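Local coordinates for periplasmic binding protein component of an ABC type zinc uptake transporter (Synechocystis sp., PDB 1PQ4) that probably captures zinc ions in the periplasm and delivers them to an ABC-type transporter for uptake into the cell, at residues V56-G61 with H133-P138. Numbering follows the deposited sequence.
Sequences VLIGLG and HIWLSP. With ZN (zinc ion), chain C.
Ile58, in the loop that follows strand 54-57, packs on Ile134 and Trp135, and Leu60 of the same loop on Ile134, through apolar side chains alone. The CG2 methyl of Ile58 serves both partners: it lies 4.1 Å from Ile134 CD1 and 4.2 Å from Trp135 CE3, reaching the indole at its edge, near the ring plane. The CB of Ile58 points toward the other segment, and with chi1 -77° CG2 lies anti to the backbone N, where it is the branch that meets Ile134 and Trp135. His133 C stands over one face of the indole, 3.9 Å above the plane and toward the rim. The tighter touch is between Leu60 CD1 and Ile134 CG2, 3.6 Å apart. With chi1 59°, CG1 of Ile134 lies between the backbone N and the carbonyl carbon while CG2 is anti to the carbonyl carbon, and the two branches diverge, CD1 to Ile58 and CG2 to Leu60.

The indole NE1 of Trp135 is hydrogen-bonded to Pro268 O, which helps fix the rotation of the ring.

The CB of His133 points away from the 56-61 segment, and NE2 binds zinc at 2.1 Å. Its ND1 is hydrogen-bonded to Asp131, a second-shell carboxylate that would orient the imidazole and probably strengthen its donation to the metal. His37, His197 and a water whose O is 2.3 Å from the zinc complete the coordination. The contact joins the loop after strand 54-57 of the parallel four-stranded sheet to the short 3-10 turn directly after His133, a ligand of the three-histidine zinc site of this family 9 solute-binding protein.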
loop_
_atom_site.group_PDB
_atom_site.type_symbol
_atom_site.label_atom_id
_atom_site.label_comp_id
_atom_site.label_asym_id
_atom_site.label_seq_id
_atom_site.Cartn_x
_atom_site.Cartn_y
_atom_site.Cartn_z
ATOM N N VAL A 56 -8.173 0.365 12.314
ATOM C CA VAL A 56 -6.815 0.825 12.022
ATOM C C VAL A 56 -6.733 1.612 10.716
ATOM O O VAL A 56 -6.945 1.074 9.631
ATOM C CB VAL A 56 -5.826 -0.362 11.998
ATOM C CG1 VAL A 56 -4.385 0.142 11.581
ATOM C CG2 VAL A 56 -5.761 -0.959 13.402
ATOM N N LEU A 57 -6.454 2.909 10.850
ATOM C CA LEU A 57 -6.348 3.812 9.728
ATOM C C LEU A 57 -4.980 3.794 9.073
ATOM O O LEU A 57 -3.937 3.687 9.754
ATOM C CB LEU A 57 -6.545 5.253 10.204
ATOM C CG LEU A 57 -7.845 5.570 10.956
ATOM C CD1 LEU A 57 -7.662 6.864 11.792
ATOM C CD2 LEU A 57 -8.969 5.687 9.957
ATOM N N ILE A 58 -4.974 3.930 7.756
ATOM C CA ILE A 58 -3.696 4.102 7.080
ATOM C C ILE A 58 -3.286 5.545 7.492
ATOM O O ILE A 58 -2.118 5.850 7.745
ATOM C CB ILE A 58 -3.893 4.049 5.547
ATOM C CG1 ILE A 58 -4.081 2.579 5.091
ATOM C CG2 ILE A 58 -2.745 4.749 4.842
ATOM C CD1 ILE A 58 -5.414 2.011 5.406
ATOM N N GLY A 59 -4.268 6.446 7.550
ATOM C CA GLY A 59 -3.956 7.821 7.925
ATOM C C GLY A 59 -3.612 8.679 6.721
ATOM O O GLY A 59 -3.867 8.298 5.579
ATOM N N LEU A 60 -3.008 9.826 6.982
ATOM C CA LEU A 60 -2.614 10.776 5.946
ATOM C C LEU A 60 -3.744 11.134 5.020
ATOM O O LEU A 60 -3.533 11.398 3.842
ATOM C CB LEU A 60 -1.398 10.238 5.140
ATOM C CG LEU A 60 -0.134 10.080 5.999
ATOM C CD1 LEU A 60 0.989 9.393 5.213
ATOM C CD2 LEU A 60 0.343 11.497 6.469
ATOM N N GLY A 61 -4.957 11.151 5.541
ATOM C CA GLY A 61 -6.084 11.481 4.687
ATOM C C GLY A 61 -6.640 10.344 3.861
ATOM O O GLY A 61 -7.653 10.498 3.182
ATOM N N HIS A 133 0.475 6.271 0.299
ATOM C CA HIS A 133 0.867 4.889 0.038
ATOM C C HIS A 133 2.014 4.386 0.888
ATOM O O HIS A 133 2.979 3.765 0.396
ATOM C CB HIS A 133 1.156 4.768 -1.459
ATOM C CG HIS A 133 -0.007 5.137 -2.338
ATOM N ND1 HIS A 133 -0.185 6.414 -2.850
ATOM C CD2 HIS A 133 -1.037 4.395 -2.812
ATOM C CE1 HIS A 133 -1.263 6.434 -3.607
ATOM N NE2 HIS A 133 -1.796 5.227 -3.605
ATOM N N ILE A 134 1.920 4.667 2.183
ATOM C CA ILE A 134 3.023 4.312 3.074
ATOM C C ILE A 134 3.109 2.810 3.404
ATOM O O ILE A 134 4.101 2.360 3.986
ATOM C CB ILE A 134 2.916 5.110 4.411
ATOM C CG1 ILE A 134 1.550 4.791 5.090
ATOM C CG2 ILE A 134 3.067 6.630 4.086
ATOM C CD1 ILE A 134 1.117 3.369 5.359
ATOM N N TRP A 135 2.104 2.037 2.999
ATOM C CA TRP A 135 2.125 0.620 3.371
ATOM C C TRP A 135 3.001 -0.232 2.473
ATOM O O TRP A 135 3.113 -1.452 2.688
ATOM C CB TRP A 135 0.687 0.044 3.414
ATOM C CG TRP A 135 0.042 -0.037 2.020
ATOM C CD1 TRP A 135 0.124 -1.066 1.115
ATOM C CD2 TRP A 135 -0.792 0.957 1.432
ATOM N NE1 TRP A 135 -0.632 -0.768 -0.009
ATOM C CE2 TRP A 135 -1.206 0.468 0.162
ATOM C CE3 TRP A 135 -1.244 2.221 1.867
ATOM C CZ2 TRP A 135 -2.057 1.198 -0.681
ATOM C CZ3 TRP A 135 -2.088 2.950 1.033
ATOM C CH2 TRP A 135 -2.491 2.432 -0.226
ATOM N N LEU A 136 3.606 0.407 1.468
ATOM C CA LEU A 136 4.449 -0.351 0.547
ATOM C C LEU A 136 5.929 -0.111 0.792
ATOM O O LEU A 136 6.767 -0.467 -0.026
ATOM C CB LEU A 136 4.054 -0.028 -0.912
ATOM C CG LEU A 136 2.628 -0.560 -1.192
ATOM C CD1 LEU A 136 2.097 0.102 -2.465
ATOM C CD2 LEU A 136 2.595 -2.081 -1.304
ATOM N N SER A 137 6.247 0.542 1.915
ATOM C CA SER A 137 7.647 0.786 2.305
ATOM C C SER A 137 7.942 -0.047 3.553
ATOM O O SER A 137 7.382 0.237 4.632
ATOM C CB SER A 137 7.847 2.264 2.658
ATOM O OG SER A 137 9.109 2.443 3.288
ATOM N N PRO A 138 8.809 -1.084 3.459
ATOM C CA PRO A 138 9.089 -1.873 4.690
ATOM C C PRO A 138 9.591 -0.957 5.841
ATOM O O PRO A 138 9.291 -1.190 7.006
ATOM C CB PRO A 138 10.231 -2.828 4.278
ATOM C CG PRO A 138 9.933 -3.075 2.782
ATOM C CD PRO A 138 9.515 -1.635 2.287
HETATM ZN ZN ZN C . -3.426 4.377 -4.647
HETATM O O HOH W 1 -3.489 2.155 -4.143
#